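Local coordinates for putative periplasmic protein ydgH (Salmonella enterica subsp. enterica serovar Typhimurium, PDB 4EVU) that is of unknown function, probably resides in the periplasm, and is seen here as its C-terminal YdgH/BhsA/McbA-like (DUF1471) domain, at residues B[23-29]-B[62-68]; B[17-23]-B[68-72]. All coordinates share one frame; numbering follows the deposited sequence.

Interaction 1 (B[23-29]-B[62-68]). With SO4 (sulfate ion), chain E.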
ATOM      1  N   VAL B  23       9.113  -1.311 -12.428  1.00 14.88           N
ATOM      2  CA  VAL B  23       8.231  -0.216 -12.814  1.00 14.32           C
ATOM      3  C   VAL B  23       8.391   0.852 -11.706  1.00 14.26           C
ATOM      4  O   VAL B  23       8.561   0.538 -10.526  1.00 15.23           O
ATOM      5  CB  VAL B  23       6.746  -0.621 -12.905  1.00 16.38           C
ATOM      6  CG1 VAL B  23       6.532  -1.619 -13.969  1.00 18.38           C
ATOM      7  CG2 VAL B  23       6.254  -1.159 -11.642  1.00 18.42           C
ATOM      8  N   LYS B  24       8.351   2.111 -12.131  1.00 14.43           N
ATOM      9  CA  LYS B  24       8.481   3.246 -11.213  1.00 14.59           C
ATOM     10  C   LYS B  24       7.642   4.368 -11.761  1.00 14.56           C
ATOM     11  O   LYS B  24       7.803   4.772 -12.888  1.00 15.26           O
ATOM     12  CB  LYS B  24       9.940   3.651 -11.120  1.00 16.13           C
ATOM     13  CG  LYS B  24      10.235   4.542  -9.952  1.00 17.30           C
ATOM     14  CD  LYS B  24      10.167   6.010 -10.338  1.00 17.39           C
ATOM     15  CE  LYS B  24      10.255   6.892  -9.084  1.00 17.63           C
ATOM     16  NZ  LYS B  24      10.237   8.335  -9.480  1.00 18.61           N
ATOM     17  N   PHE B  25       6.731   4.868 -10.947  1.00 13.57           N
ATOM     18  CA  PHE B  25       5.792   5.867 -11.400  1.00 14.92           C
ATOM     19  C   PHE B  25       5.159   6.604 -10.226  1.00 14.59           C
ATOM     20  O   PHE B  25       5.270   6.180  -9.091  1.00 13.58           O
ATOM     21  CB  PHE B  25       4.687   5.224 -12.248  1.00 16.26           C
ATOM     22  CG  PHE B  25       3.787   4.283 -11.489  1.00 17.44           C
ATOM     23  CD1 PHE B  25       2.526   4.686 -11.056  1.00 19.80           C
ATOM     24  CD2 PHE B  25       4.210   3.005 -11.204  1.00 18.60           C
ATOM     25  CE1 PHE B  25       1.714   3.825 -10.353  1.00 20.67           C
ATOM     26  CE2 PHE B  25       3.427   2.135 -10.483  1.00 19.42           C
ATOM     27  CZ  PHE B  25       2.162   2.519 -10.073  1.00 19.38           C
ATOM     28  N   THR B  26       4.494   7.711 -10.552  1.00 16.09           N
ATOM     29  CA  THR B  26       3.730   8.499  -9.588  1.00 16.66           C
ATOM     30  C   THR B  26       2.310   8.608 -10.082  1.00 17.48           C
ATOM     31  O   THR B  26       2.099   8.818 -11.277  1.00 18.12           O
ATOM     32  CB  THR B  26       4.318   9.897  -9.496  1.00 17.56           C
ATOM     33  OG1 THR B  26       5.667   9.823  -9.038  1.00 19.20           O
ATOM     34  CG2 THR B  26       3.549  10.760  -8.565  1.00 18.37           C
ATOM     35  N   GLY B  27       1.347   8.424  -9.178  1.00 17.09           N
ATOM     36  CA  GLY B  27      -0.052   8.646  -9.501  1.00 19.09           C
ATOM     37  C   GLY B  27      -0.934   8.763  -8.287  1.00 17.92           C
ATOM     38  O   GLY B  27      -0.460   8.775  -7.180  1.00 18.34           O
ATOM     39  N   ASN B  28      -2.227   8.820  -8.518  0.54 18.98           N
ATOM     40  CA  ASN B  28      -3.190   8.913  -7.443  0.54 19.12           C
ATOM     41  C   ASN B  28      -3.250   7.629  -6.608  0.54 18.72           C
ATOM     42  O   ASN B  28      -3.346   6.518  -7.153  0.54 19.71           O
ATOM     43  CB  ASN B  28      -4.554   9.215  -8.028  0.54 19.63           C
ATOM     44  CG  ASN B  28      -4.567  10.516  -8.808  0.54 22.10           C
ATOM     45  OD1 ASN B  28      -5.058  10.580  -9.932  0.54 28.92           O
ATOM     46  ND2 ASN B  28      -4.006  11.558  -8.208  0.54 23.41           N
ATOM     47  N   TYR B  29      -3.179   7.780  -5.295  1.00 18.55           N
ATOM     48  CA  TYR B  29      -3.113   6.654  -4.380  1.00 16.41           C
ATOM     49  C   TYR B  29      -4.452   5.900  -4.341  1.00 17.09           C
ATOM     50  O   TYR B  29      -4.539   4.715  -4.690  1.00 16.81           O
ATOM     51  CB  TYR B  29      -2.651   7.134  -2.991  1.00 15.92           C
ATOM     52  CG  TYR B  29      -2.808   6.085  -1.920  1.00 13.39           C
ATOM     53  CD1 TYR B  29      -2.157   4.840  -2.007  1.00 14.25           C
ATOM     54  CD2 TYR B  29      -3.621   6.311  -0.815  1.00 13.34           C
ATOM     55  CE1 TYR B  29      -2.337   3.879  -1.061  1.00 13.38           C
ATOM     56  CE2 TYR B  29      -3.802   5.366   0.154  1.00 14.58           C
ATOM     57  CZ  TYR B  29      -3.157   4.136   0.036  1.00 12.09           C
ATOM     58  OH  TYR B  29      -3.337   3.216   1.011  1.00 13.33           O
ATOM     59  N   ASN B  62      -2.193  12.657  -1.352  1.00 41.61           N
ATOM     60  CA  ASN B  62      -2.867  12.669  -2.655  1.00 40.83           C
ATOM     61  C   ASN B  62      -2.220  11.658  -3.631  1.00 36.74           C
ATOM     62  O   ASN B  62      -2.852  10.710  -4.106  1.00 35.68           O
ATOM     63  CB  ASN B  62      -2.770  14.065  -3.279  1.00 42.03           C
ATOM     64  CG  ASN B  62      -3.320  15.157  -2.375  1.00 45.67           C
ATOM     65  OD1 ASN B  62      -4.544  15.347  -2.273  1.00 50.57           O
ATOM     66  ND2 ASN B  62      -2.416  15.900  -1.733  1.00 47.88           N
ATOM     67  N   ASN B  63      -0.964  11.919  -3.973  1.00 31.05           N
ATOM     68  CA  ASN B  63      -0.234  11.077  -4.905  1.00 27.20           C
ATOM     69  C   ASN B  63       0.708  10.180  -4.117  1.00 22.69           C
ATOM     70  O   ASN B  63       1.079  10.436  -2.964  1.00 22.59           O
ATOM     71  CB  ASN B  63       0.553  11.884  -5.958  1.00 27.80           C
ATOM     72  CG  ASN B  63      -0.355  12.608  -6.966  1.00 30.60           C
ATOM     73  OD1 ASN B  63      -1.315  12.038  -7.488  1.00 31.92           O
ATOM     74  ND2 ASN B  63      -0.047  13.876  -7.238  1.00 34.40           N
ATOM     75  N   ILE B  64       1.071   9.093  -4.770  1.00 16.83           N
ATOM     76  CA  ILE B  64       2.047   8.131  -4.249  1.00 14.58           C
ATOM     77  C   ILE B  64       3.059   7.857  -5.372  1.00 14.14           C
ATOM     78  O   ILE B  64       2.684   7.819  -6.527  1.00 14.43           O
ATOM     79  CB  ILE B  64       1.336   6.826  -3.741  1.00 14.42           C
ATOM     80  CG1 ILE B  64       2.326   5.920  -3.069  1.00 14.49           C
ATOM     81  CG2 ILE B  64       0.540   6.122  -4.839  1.00 15.22           C
ATOM     82  CD1 ILE B  64       1.740   4.739  -2.306  1.00 15.82           C
ATOM     83  N   THR B  65       4.331   7.764  -5.019  1.00 13.32           N
ATOM     84  CA  THR B  65       5.397   7.335  -5.922  1.00 12.56           C
ATOM     85  C   THR B  65       5.809   5.957  -5.482  1.00 11.84           C
ATOM     86  O   THR B  65       5.999   5.702  -4.313  1.00 11.06           O
ATOM     87  CB  THR B  65       6.569   8.341  -5.864  1.00 13.80           C
ATOM     88  OG1 THR B  65       6.120   9.599  -6.357  1.00 16.25           O
ATOM     89  CG2 THR B  65       7.730   7.874  -6.706  1.00 14.03           C
ATOM     90  N   ILE B  66       5.860   5.037  -6.438  1.00 12.88           N
ATOM     91  CA  ILE B  66       6.095   3.643  -6.157  1.00 14.48           C
ATOM     92  C   ILE B  66       7.070   3.074  -7.119  1.00 14.33           C
ATOM     93  O   ILE B  66       7.030   3.408  -8.310  1.00 15.53           O
ATOM     94  CB  ILE B  66       4.800   2.835  -6.446  1.00 18.44           C
ATOM     95  CG1 ILE B  66       3.844   2.945  -5.300  1.00 21.51           C
ATOM     96  CG2 ILE B  66       5.086   1.325  -6.701  1.00 20.41           C
ATOM     97  CD1 ILE B  66       3.755   1.638  -4.465  1.00 26.79           C
ATOM     98  N   SER B  67       7.868   2.130  -6.609  1.00 14.02           N
ATOM     99  CA  SER B  67       8.609   1.270  -7.505  1.00 14.61           C
ATOM    100  C   SER B  67       8.448  -0.185  -7.077  1.00 13.78           C
ATOM    101  O   SER B  67       8.261  -0.484  -5.912  1.00 14.00           O
ATOM    102  CB  SER B  67      10.054   1.635  -7.527  1.00 16.14           C
ATOM    103  OG  SER B  67      10.666   1.409  -6.312  1.00 17.89           O
ATOM    104  N   ALA B  68       8.551  -1.066  -8.065  1.00 13.41           N
ATOM    105  CA  ALA B  68       8.410  -2.505  -7.885  1.00 12.96           C
ATOM    106  C   ALA B  68       9.301  -3.273  -8.829  1.00 12.62           C
ATOM    107  O   ALA B  68       9.392  -2.973 -10.019  1.00 14.27           O
ATOM    108  CB  ALA B  68       6.960  -2.950  -8.110  1.00 13.60           C
TER
HETATM  109  S   SO4 E 402       1.705  15.629  -4.082  0.60 37.02           S
HETATM  110  O1  SO4 E 402       2.825  15.016  -3.368  0.60 38.60           O
HETATM  111  O2  SO4 E 402       0.684  14.599  -4.314  0.60 38.65           O
HETATM  112  O3  SO4 E 402       1.130  16.704  -3.278  0.60 39.04           O
HETATM  113  O4  SO4 E 402       2.139  16.175  -5.380  0.60 39.02           O

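Interaction 2 (B[17-23]-B[68-72])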
HETATM    1  N   MSE B  17      14.254 -14.847  -5.504  1.00 16.76           N
HETATM    2  CA  MSE B  17      14.027 -14.727  -6.949  1.00 17.22           C
HETATM    3  C   MSE B  17      14.844 -13.609  -7.560  1.00 16.60           C
HETATM    4  O   MSE B  17      15.253 -12.679  -6.857  1.00 17.32           O
HETATM    5  CB  MSE B  17      12.543 -14.474  -7.201  1.00 17.39           C
HETATM    6  CG  MSE B  17      11.679 -15.605  -6.617  1.00 18.57           C
HETATM    7 SE   MSE B  17       9.775 -15.406  -6.670  0.71 22.18          SE
HETATM    8  CE  MSE B  17       9.642 -15.249  -8.584  1.00 24.42           C
ATOM      9  N   VAL B  18      14.942 -13.615  -8.882  1.00 16.79           N
ATOM     10  CA  VAL B  18      15.748 -12.653  -9.604  1.00 16.18           C
ATOM     11  C   VAL B  18      14.832 -11.873 -10.558  1.00 14.10           C
ATOM     12  O   VAL B  18      14.270 -12.444 -11.491  1.00 15.94           O
ATOM     13  CB  VAL B  18      16.887 -13.319 -10.379  1.00 17.01           C
ATOM     14  CG1 VAL B  18      17.696 -12.278 -11.066  1.00 16.93           C
ATOM     15  CG2 VAL B  18      17.745 -14.200  -9.476  1.00 18.55           C
ATOM     16  N   PRO B  19      14.668 -10.531 -10.358  1.00 13.48           N
ATOM     17  CA  PRO B  19      13.783  -9.765 -11.210  1.00 13.12           C
ATOM     18  C   PRO B  19      14.424  -9.489 -12.552  1.00 13.19           C
ATOM     19  O   PRO B  19      15.644  -9.489 -12.668  1.00 15.43           O
ATOM     20  CB  PRO B  19      13.536  -8.490 -10.405  1.00 13.02           C
ATOM     21  CG  PRO B  19      14.769  -8.333  -9.600  1.00 14.08           C
ATOM     22  CD  PRO B  19      15.212  -9.727  -9.266  1.00 13.08           C
ATOM     23  N   PHE B  20      13.596  -9.180 -13.530  1.00 12.55           N
ATOM     24  CA  PHE B  20      14.058  -8.851 -14.873  1.00 12.02           C
ATOM     25  C   PHE B  20      13.913  -7.398 -15.277  1.00 12.20           C
ATOM     26  O   PHE B  20      14.464  -6.977 -16.293  1.00 13.70           O
ATOM     27  CB  PHE B  20      13.374  -9.747 -15.939  1.00 13.49           C
ATOM     28  CG  PHE B  20      11.913  -9.414 -16.173  1.00 14.04           C
ATOM     29  CD1 PHE B  20      11.539  -8.548 -17.189  1.00 14.99           C
ATOM     30  CD2 PHE B  20      10.919  -9.961 -15.396  1.00 14.88           C
ATOM     31  CE1 PHE B  20      10.182  -8.235 -17.422  1.00 15.59           C
ATOM     32  CE2 PHE B  20       9.580  -9.637 -15.619  1.00 14.05           C
ATOM     33  CZ  PHE B  20       9.219  -8.783 -16.611  1.00 14.28           C
ATOM     34  N   ASP B  21      13.171  -6.653 -14.489  1.00 12.84           N
ATOM     35  CA  ASP B  21      12.866  -5.255 -14.793  1.00 12.85           C
ATOM     36  C   ASP B  21      12.187  -4.654 -13.552  1.00 13.30           C
ATOM     37  O   ASP B  21      11.970  -5.362 -12.576  1.00 12.98           O
ATOM     38  CB  ASP B  21      11.934  -5.130 -16.014  1.00 13.18           C
ATOM     39  CG  ASP B  21      12.022  -3.763 -16.729  1.00 15.55           C
ATOM     40  OD1 ASP B  21      12.676  -2.833 -16.247  1.00 15.52           O
ATOM     41  OD2 ASP B  21      11.470  -3.666 -17.845  1.00 23.29           O
ATOM     42  N   SER B  22      11.869  -3.367 -13.600  0.56 13.64           N
ATOM     43  CA  SER B  22      11.033  -2.772 -12.577  0.56 13.19           C
ATOM     44  C   SER B  22      10.105  -1.730 -13.203  0.56 13.91           C
ATOM     45  O   SER B  22      10.259  -1.367 -14.358  0.56 14.98           O
ATOM     46  CB  SER B  22      11.897  -2.174 -11.447  0.56 13.82           C
ATOM     47  OG  SER B  22      12.756  -1.184 -11.951  0.56 13.58           O
ATOM     48  N   VAL B  23       9.113  -1.311 -12.428  1.00 14.88           N
ATOM     49  CA  VAL B  23       8.231  -0.216 -12.814  1.00 14.32           C
ATOM     50  C   VAL B  23       8.391   0.852 -11.706  1.00 14.26           C
ATOM     51  O   VAL B  23       8.561   0.538 -10.526  1.00 15.23           O
ATOM     52  CB  VAL B  23       6.746  -0.621 -12.905  1.00 16.38           C
ATOM     53  CG1 VAL B  23       6.532  -1.619 -13.969  1.00 18.38           C
ATOM     54  CG2 VAL B  23       6.254  -1.159 -11.642  1.00 18.42           C
ATOM     55  N   ALA B  68       8.551  -1.066  -8.065  1.00 13.41           N
ATOM     56  CA  ALA B  68       8.410  -2.505  -7.885  1.00 12.96           C
ATOM     57  C   ALA B  68       9.301  -3.273  -8.829  1.00 12.62           C
ATOM     58  O   ALA B  68       9.392  -2.973 -10.019  1.00 14.27           O
ATOM     59  CB  ALA B  68       6.960  -2.950  -8.110  1.00 13.60           C
ATOM     60  N   ASP B  69       9.954  -4.274  -8.281  1.00 11.10           N
ATOM     61  CA  ASP B  69      10.701  -5.243  -9.085  1.00 12.13           C
ATOM     62  C   ASP B  69       9.677  -6.197  -9.746  1.00 11.04           C
ATOM     63  O   ASP B  69       8.650  -6.538  -9.132  1.00 11.54           O
ATOM     64  CB  ASP B  69      11.613  -6.054  -8.199  1.00 11.56           C
ATOM     65  CG  ASP B  69      12.902  -5.376  -7.815  1.00 11.62           C
ATOM     66  OD1 ASP B  69      13.354  -4.455  -8.523  1.00 14.83           O
ATOM     67  OD2 ASP B  69      13.512  -5.853  -6.799  1.00 13.28           O
ATOM     68  N   LEU B  70       9.980  -6.594 -10.989  1.00 11.04           N
ATOM     69  CA  LEU B  70       9.172  -7.502 -11.782  1.00 11.71           C
ATOM     70  C   LEU B  70       9.842  -8.856 -11.956  1.00 12.05           C
ATOM     71  O   LEU B  70      11.028  -8.922 -12.189  1.00 13.29           O
ATOM     72  CB  LEU B  70       8.910  -6.907 -13.135  1.00 12.70           C
ATOM     73  CG  LEU B  70       8.197  -5.560 -13.208  1.00 13.79           C
ATOM     74  CD1 LEU B  70       7.890  -5.270 -14.684  1.00 15.20           C
ATOM     75  CD2 LEU B  70       6.972  -5.488 -12.329  1.00 15.37           C
ATOM     76  N   TYR B  71       9.030  -9.917 -11.947  1.00 12.89           N
ATOM     77  CA  TYR B  71       9.502 -11.295 -12.056  1.00 13.80           C
ATOM     78  C   TYR B  71       8.657 -12.087 -13.054  1.00 15.09           C
ATOM     79  O   TYR B  71       7.410 -11.938 -13.136  1.00 16.00           O
ATOM     80  CB  TYR B  71       9.451 -12.018 -10.707  1.00 14.21           C
ATOM     81  CG  TYR B  71      10.150 -11.335  -9.599  1.00 14.66           C
ATOM     82  CD1 TYR B  71      11.421 -11.727  -9.186  1.00 13.04           C
ATOM     83  CD2 TYR B  71       9.533 -10.259  -8.918  1.00 14.20           C
ATOM     84  CE1 TYR B  71      12.064 -11.061  -8.133  1.00 14.84           C
ATOM     85  CE2 TYR B  71      10.178  -9.604  -7.928  1.00 15.16           C
ATOM     86  CZ  TYR B  71      11.418 -10.011  -7.506  1.00 13.37           C
ATOM     87  OH  TYR B  71      12.071  -9.330  -6.489  1.00 17.39           O
ATOM     88  N   LYS B  72       9.354 -12.971 -13.767  1.00 17.70           N
ATOM     89  CA  LYS B  72       8.703 -13.971 -14.595  1.00 19.96           C
ATOM     90  C   LYS B  72       8.174 -15.130 -13.746  1.00 21.98           C
ATOM     91  O   LYS B  72       8.648 -15.379 -12.622  1.00 24.35           O
ATOM     92  CB  LYS B  72       9.662 -14.497 -15.676  1.00 20.07           C
ATOM     93  CG  LYS B  72      10.207 -13.416 -16.607  1.00 20.25           C
ATOM     94  CD  LYS B  72       9.176 -12.913 -17.601  1.00 23.01           C
ATOM     95  CE  LYS B  72       9.684 -11.786 -18.476  1.00 23.95           C
ATOM     96  NZ  LYS B  72      10.709 -12.192 -19.427  1.00 29.53           N
ATOM     97  OXT LYS B  72       7.226 -15.834 -14.158  1.00 25.56           O
TER
HETATM   98  O   HOH W   1      14.572 -10.056  -5.699  1.00 20.77           O
HETATM   99  O   HOH W   2      12.286 -12.830 -13.354  1.00 20.05           O

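Interaction 1 (B[23-29]-B[62-68])
The hydroxyls of T26 and T65 meet at 2.7 Å between T26 OG1 and T65 OG1, a hydrogen bond linking the two side chains of a non-hydrogen-bonded antiparallel pair. Both threonines use the same rotamer, OG1 beside the backbone N (chi1 -62° and -64°), which brings the oxygens together over the K24/S67 face of the sheet and leaves T65 CG2 directed at K24. The lysine chain, bent at chi2, runs along this surface, with K24 CE 3.6 Å from T65 CG2 and K24 CG against S67 CB. S67 OG itself is bonded to T54 on the adjoining strand. Between these pairs, F25 and I66 exchange two backbone bonds, the shorter from I66 N to F25 O at 2.9 Å; G27 with I64 and V23 with A68 repeat the pattern. The other face is apolar. F25 CE2 lies 4.2 Å from I66 CG2, V23 CG2 reaches A68 CB at 4.0 Å, and R42 of helix 32-45 makes a cation-pi contact with the F25 ring. At the far end Y29 N donates to N62 O, a longer bond of 3.2 Å, while Y29 CB rests on I64 CG2 at 3.8 Å. Y29 OH is hydrogen-bonded to E8 of the second subunit, so the turn after strand 21-28 also touches the neighbouring chain. A sulfate, probably from the crystallisation liquor, accepts a bond from N63 N. This is an amphipathic antiparallel pair in a mixed sheet, K24, T26, T65 and S67 forming the polar face and F25, I64 and I66 the face packed on helix 32-45.

Interaction 2 (B[17-23]-B[68-72])
The backbones run antiparallel but strongly twisted, with 136° between the N-to-C directions of the short segments 21-23 and 68-71, continuing an antiparallel ladder at the outermost strand within this chain. The pairing is carried on by backbone bonds: L70 N donates to D21 O at 2.8 Å, and F20 N to L70 O at 2.9 Å. L70 meets the other segment at two points, CB against F20 CE2 and CD1 against V23 CG1, on the face that packs against helix 32-45. The Y71 ring receives P19 CB over one face, 4.0 Å from the centroid, in a CH-pi contact. The CB of M17, a selenomethionine, comes within 3.6 Å of Y71 CD1, and its SE makes an oblique Met-aromatic contact. Water 1 joins M17 O to Y71 OH, near the plane of the ring, and water 2 links V18 O to K72 N, so the loop is also stitched to the chain end by solvent. D21 reaches K46 through a salt bridge. A bend at chi2 (-74°) brings the K72 chain across the F20 ring, CE over its centre at 3.5 Å from the centroid, and the turn at chi4 sets NZ over the same face, 4.3 Å from that centroid and 8° off the ring normal, in a cation-pi contact.

Overall arrangement
Interactions 1 and 2 are successive parts of one continuous antiparallel ladder that joins the C-terminal strand 63-71 to the outermost strand 21-28 along nearly its whole length, with V23 and A68 common to both and about 16 Å between their centres, on opposite sides of the chain's centre. Along the sequence, 17-23 leads into 23-29, then helix 32-45 and strand 50-57 intervene, and 62-68 runs on into 68-72. Interaction 2 therefore closes the larger loop, bringing the C-terminal end beside the segment that enters the first of the two strands. Within the four-stranded sheet of this chain, 63-71 lies between 21-28 and 50-57. The second subunit meets interaction 1 but not interaction 2.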